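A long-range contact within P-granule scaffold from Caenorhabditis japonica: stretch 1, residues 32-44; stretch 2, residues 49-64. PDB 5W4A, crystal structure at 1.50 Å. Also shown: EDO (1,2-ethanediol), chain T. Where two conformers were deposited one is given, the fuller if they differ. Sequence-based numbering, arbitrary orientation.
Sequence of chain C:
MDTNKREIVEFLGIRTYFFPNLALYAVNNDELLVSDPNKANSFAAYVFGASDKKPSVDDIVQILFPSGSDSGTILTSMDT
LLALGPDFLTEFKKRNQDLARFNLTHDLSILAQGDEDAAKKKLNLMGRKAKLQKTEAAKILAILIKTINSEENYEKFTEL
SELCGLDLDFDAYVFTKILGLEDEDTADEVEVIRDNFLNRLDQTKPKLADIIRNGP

Stretch 1, residues 32-44: LLVSDPNKANSFA
Stretch 2 49-64: GASDKKPSVDDIVQIL

Stretch 1 leaves a helix at Asp36 (phi/psi -150/65), makes a short turn and enters a second helix at Ser42. Stretch 2 starts at Gly49, whose positive phi (80/15) closes a Schellman motif, and runs through a loop, extended at Ser51 and from Lys53 to Ser56 but not at Ala50 or Asp52, into the helix 57-64. Two CA pairs fix the register: Pro37 CA lies 6.0 Å from Ala50 CA, and Phe43 CA lies 5.0 Å from Pro55 CA. Together the stretches bury 595 Å².

The largest knob is Phe43, which loses 111 Å² to stretch 2. With chi1 -179° (t) and chi2 16°, its ring enters a hollow made by Pro55, Ile60 and Ile63. Ile60 (chi1 m, chi2 t) places CG1 4.0 Å from the Phe43 ring centroid, 10° off the normal, a CH-pi contact over one face. Ile63 (m, m) meets the ring edge, its CB 3.8 Å from Phe43 CD2. Pro55 packs at the base of the side chain, its CB 4.0 Å from Phe43 CB.

A smaller bump is Ala50, whose CB points toward stretch 1 and lies 3.6 Å from Pro37 CB and 3.5 Å from Leu33 O. Its single methyl fits between the Leu33 carbonyl and the Pro37 ring.

Polar bonds brace the packing. Ser42 (chi1 71°, p) donates from OG to Asp59 OD2 at 2.6 Å. Asp59 (chi1 m, chi2 -28°) also accepts through OD2 from Ser56 N at 2.9 Å, while Asp59 N donates to Ser56 OG at 2.9 Å, capping the helix. The matching cap in stretch 1 is Ala44 N to Asn41 OD1, 3.1 Å. Asn41 (chi1 177°, t; chi2 -87°) thereby leaves ND2 3.5 Å from Ile63 CG1. Asn41 ND2 also donates to a water, which in turn donates to Asp59 O. The O of a second water lies 2.8 Å from Ser42 O and 2.7 Å from Lys53 O and donates to both, bridging the backbones.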

# COMPACT_ATOMS: atom_id res chain seq x y z
N LEU C 32 23.45 26.99 -4.44
CA LEU C 32 23.52 27.71 -3.17
C LEU C 32 23.54 26.75 -1.98
O LEU C 32 24.25 26.99 -1.00
CB LEU C 32 22.35 28.69 -3.06
CG LEU C 32 22.35 29.55 -1.80
CD1 LEU C 32 23.57 30.51 -1.77
CD2 LEU C 32 21.01 30.30 -1.71
N LEU C 33 22.79 25.64 -2.06
CA LEU C 33 22.81 24.66 -0.99
C LEU C 33 24.18 23.99 -0.87
O LEU C 33 24.62 23.65 0.24
CB LEU C 33 21.71 23.61 -1.24
CG LEU C 33 20.27 24.08 -0.94
CD1 LEU C 33 19.26 23.17 -1.61
CD2 LEU C 33 20.02 24.14 0.55
N VAL C 34 24.87 23.79 -2.00
CA VAL C 34 26.25 23.30 -1.98
C VAL C 34 27.20 24.34 -1.38
O VAL C 34 28.01 24.02 -0.50
CB VAL C 34 26.69 22.92 -3.42
CG1 VAL C 34 28.19 22.63 -3.49
CG2 VAL C 34 25.92 21.75 -3.92
N SER C 35 27.13 25.58 -1.85
CA SER C 35 28.24 26.52 -1.67
C SER C 35 28.09 27.44 -0.48
O SER C 35 29.11 27.91 0.05
CB SER C 35 28.40 27.36 -2.94
OG SER C 35 28.67 26.51 -4.04
N ASP C 36 26.88 27.76 -0.05
CA ASP C 36 26.65 28.66 1.09
C ASP C 36 25.37 28.24 1.76
O ASP C 36 24.36 28.97 1.77
CB ASP C 36 26.60 30.11 0.63
CG ASP C 36 26.86 31.09 1.76
OD1 ASP C 36 26.93 30.66 2.93
OD2 ASP C 36 26.99 32.30 1.46
N PRO C 37 25.34 27.03 2.32
CA PRO C 37 24.08 26.52 2.87
C PRO C 37 23.54 27.34 4.04
O PRO C 37 22.33 27.36 4.25
CB PRO C 37 24.43 25.08 3.28
CG PRO C 37 25.90 25.06 3.42
CD PRO C 37 26.44 26.07 2.45
N ASN C 38 24.39 28.04 4.80
CA ASN C 38 23.86 28.87 5.88
C ASN C 38 23.09 30.08 5.37
O ASN C 38 22.26 30.62 6.12
CB ASN C 38 24.99 29.33 6.80
CG ASN C 38 25.61 28.18 7.53
OD1 ASN C 38 24.92 27.23 7.90
ND2 ASN C 38 26.91 28.22 7.69
N LYS C 39 23.27 30.48 4.12
CA LYS C 39 22.46 31.55 3.58
C LYS C 39 21.26 31.02 2.82
O LYS C 39 20.41 31.82 2.41
CB LYS C 39 23.29 32.45 2.65
CG LYS C 39 23.71 33.76 3.33
CD LYS C 39 25.12 34.14 2.99
CE LYS C 39 25.30 35.64 3.04
NZ LYS C 39 25.00 36.18 4.40
N ALA C 40 21.19 29.71 2.63
CA ALA C 40 20.04 29.09 2.00
C ALA C 40 18.94 28.87 3.03
O ALA C 40 19.12 29.01 4.24
CB ALA C 40 20.43 27.75 1.36
N ASN C 41 17.78 28.50 2.53
CA ASN C 41 16.66 28.21 3.40
C ASN C 41 16.99 27.05 4.34
O ASN C 41 17.50 26.01 3.91
CB ASN C 41 15.43 27.88 2.57
CG ASN C 41 14.26 27.49 3.43
OD1 ASN C 41 14.11 26.34 3.79
ND2 ASN C 41 13.42 28.47 3.79
N SER C 42 16.70 27.24 5.63
CA SER C 42 17.16 26.29 6.64
C SER C 42 16.41 24.96 6.58
O SER C 42 16.98 23.93 6.93
CB SER C 42 17.00 26.88 8.04
OG SER C 42 15.63 26.96 8.39
N PHE C 43 15.14 24.96 6.18
CA PHE C 43 14.40 23.71 6.01
C PHE C 43 15.00 22.88 4.88
O PHE C 43 15.33 21.70 5.07
CB PHE C 43 12.92 24.08 5.77
CG PHE C 43 11.95 22.92 5.60
CD1 PHE C 43 12.24 21.61 5.95
CD2 PHE C 43 10.69 23.20 5.08
CE1 PHE C 43 11.29 20.59 5.75
CE2 PHE C 43 9.75 22.20 4.89
CZ PHE C 43 10.05 20.90 5.24
N ALA C 44 15.25 23.51 3.72
CA ALA C 44 15.90 22.82 2.62
C ALA C 44 17.31 22.36 2.99
O ALA C 44 17.71 21.24 2.66
CB ALA C 44 15.94 23.71 1.38
N GLY C 49 20.78 17.63 3.72
CA GLY C 49 22.04 17.27 4.35
C GLY C 49 23.12 18.31 4.26
O GLY C 49 24.29 17.98 4.52
N ALA C 50 22.77 19.55 3.90
CA ALA C 50 23.74 20.63 3.79
C ALA C 50 24.05 21.28 5.12
O ALA C 50 25.07 21.97 5.24
CB ALA C 50 23.23 21.72 2.84
N SER C 51 23.17 21.10 6.10
CA SER C 51 23.30 21.64 7.44
C SER C 51 22.69 20.65 8.41
O SER C 51 21.73 19.95 8.08
CB SER C 51 22.61 23.00 7.57
OG SER C 51 22.71 23.46 8.91
N ASP C 52 23.25 20.58 9.61
CA ASP C 52 22.66 19.80 10.68
C ASP C 52 21.81 20.65 11.61
O ASP C 52 21.28 20.14 12.60
CB ASP C 52 23.74 19.05 11.46
CG ASP C 52 24.29 17.87 10.69
OD1 ASP C 52 23.51 17.25 9.93
OD2 ASP C 52 25.50 17.56 10.83
N LYS C 53 21.66 21.94 11.31
CA LYS C 53 20.78 22.81 12.08
C LYS C 53 19.33 22.49 11.72
O LYS C 53 18.93 22.61 10.56
CB LYS C 53 21.10 24.27 11.78
CG LYS C 53 20.16 25.30 12.43
CD LYS C 53 20.28 26.68 11.76
CE LYS C 53 18.90 27.35 11.56
NZ LYS C 53 18.93 28.46 10.54
N LYS C 54 18.54 22.09 12.72
CA LYS C 54 17.14 21.78 12.48
C LYS C 54 16.36 23.07 12.20
O LYS C 54 16.56 24.08 12.89
CB LYS C 54 16.51 21.07 13.69
CG LYS C 54 17.22 19.78 14.10
CD LYS C 54 16.70 19.30 15.46
CE LYS C 54 17.37 18.00 15.90
NZ LYS C 54 16.66 17.36 17.06
N PRO C 55 15.49 23.08 11.21
CA PRO C 55 14.65 24.27 10.98
C PRO C 55 13.68 24.48 12.13
O PRO C 55 13.30 23.54 12.84
CB PRO C 55 13.91 23.94 9.68
CG PRO C 55 13.94 22.44 9.62
CD PRO C 55 15.21 22.01 10.23
N SER C 56 13.26 25.73 12.30
CA SER C 56 12.21 26.06 13.24
C SER C 56 10.84 25.75 12.64
O SER C 56 10.70 25.51 11.44
CB SER C 56 12.27 27.54 13.62
OG SER C 56 12.00 28.34 12.48
N VAL C 57 9.82 25.73 13.51
CA VAL C 57 8.43 25.68 13.04
C VAL C 57 8.18 26.79 12.03
O VAL C 57 7.62 26.56 10.95
CB VAL C 57 7.46 25.75 14.23
CG1 VAL C 57 6.04 26.03 13.78
CG2 VAL C 57 7.45 24.46 14.99
N ASP C 58 8.61 28.01 12.35
CA ASP C 58 8.39 29.13 11.44
C ASP C 58 9.06 28.88 10.09
O ASP C 58 8.46 29.14 9.03
CB ASP C 58 8.90 30.43 12.06
CG ASP C 58 8.95 31.58 11.05
OD1 ASP C 58 7.88 32.11 10.68
OD2 ASP C 58 10.07 31.95 10.61
N ASP C 59 10.31 28.39 10.09
CA ASP C 59 11.01 28.09 8.84
C ASP C 59 10.19 27.16 7.96
O ASP C 59 10.11 27.33 6.74
CB ASP C 59 12.36 27.42 9.11
CG ASP C 59 13.38 28.34 9.78
OD1 ASP C 59 13.30 29.57 9.59
OD2 ASP C 59 14.27 27.80 10.48
N ILE C 60 9.60 26.14 8.58
CA ILE C 60 8.81 25.16 7.85
C ILE C 60 7.52 25.78 7.35
O ILE C 60 7.14 25.63 6.18
CB ILE C 60 8.55 23.96 8.78
CG1 ILE C 60 9.86 23.22 9.05
CG2 ILE C 60 7.51 23.03 8.17
CD1 ILE C 60 9.72 22.14 10.15
N VAL C 61 6.82 26.52 8.22
CA VAL C 61 5.55 27.14 7.83
C VAL C 61 5.77 28.09 6.66
O VAL C 61 4.93 28.19 5.75
CB VAL C 61 4.90 27.84 9.04
CG1 VAL C 61 3.62 28.60 8.63
CG2 VAL C 61 4.56 26.82 10.12
N GLN C 62 6.91 28.80 6.65
CA GLN C 62 7.18 29.77 5.59
C GLN C 62 7.32 29.10 4.23
O GLN C 62 6.90 29.66 3.21
CB GLN C 62 8.45 30.56 5.91
CG GLN C 62 8.28 31.60 7.00
CD GLN C 62 7.23 32.63 6.65
OE1 GLN C 62 7.20 33.13 5.52
NE2 GLN C 62 6.34 32.92 7.59
N ILE C 63 7.96 27.92 4.19
CA ILE C 63 8.08 27.17 2.95
C ILE C 63 6.72 26.61 2.53
O ILE C 63 6.39 26.56 1.34
CB ILE C 63 9.14 26.06 3.10
CG1 ILE C 63 10.55 26.64 2.98
CG2 ILE C 63 8.94 24.92 2.08
CD1 ILE C 63 10.93 27.15 1.57
N LEU C 64 5.93 26.15 3.50
CA LEU C 64 4.62 25.56 3.20
C LEU C 64 3.62 26.60 2.73
O LEU C 64 2.76 26.30 1.88
CB LEU C 64 4.08 24.84 4.44
CG LEU C 64 4.79 23.55 4.85
CD1 LEU C 64 4.09 22.98 6.04
CD2 LEU C 64 4.84 22.52 3.69
C1 EDO T . 14.02 15.98 14.69
O1 EDO T . 13.58 16.50 15.96
C2 EDO T . 14.43 17.10 13.72
O2 EDO T . 13.50 18.20 13.69
O HOH W 1 11.51 29.18 5.38
O HOH W 2 19.40 24.11 8.36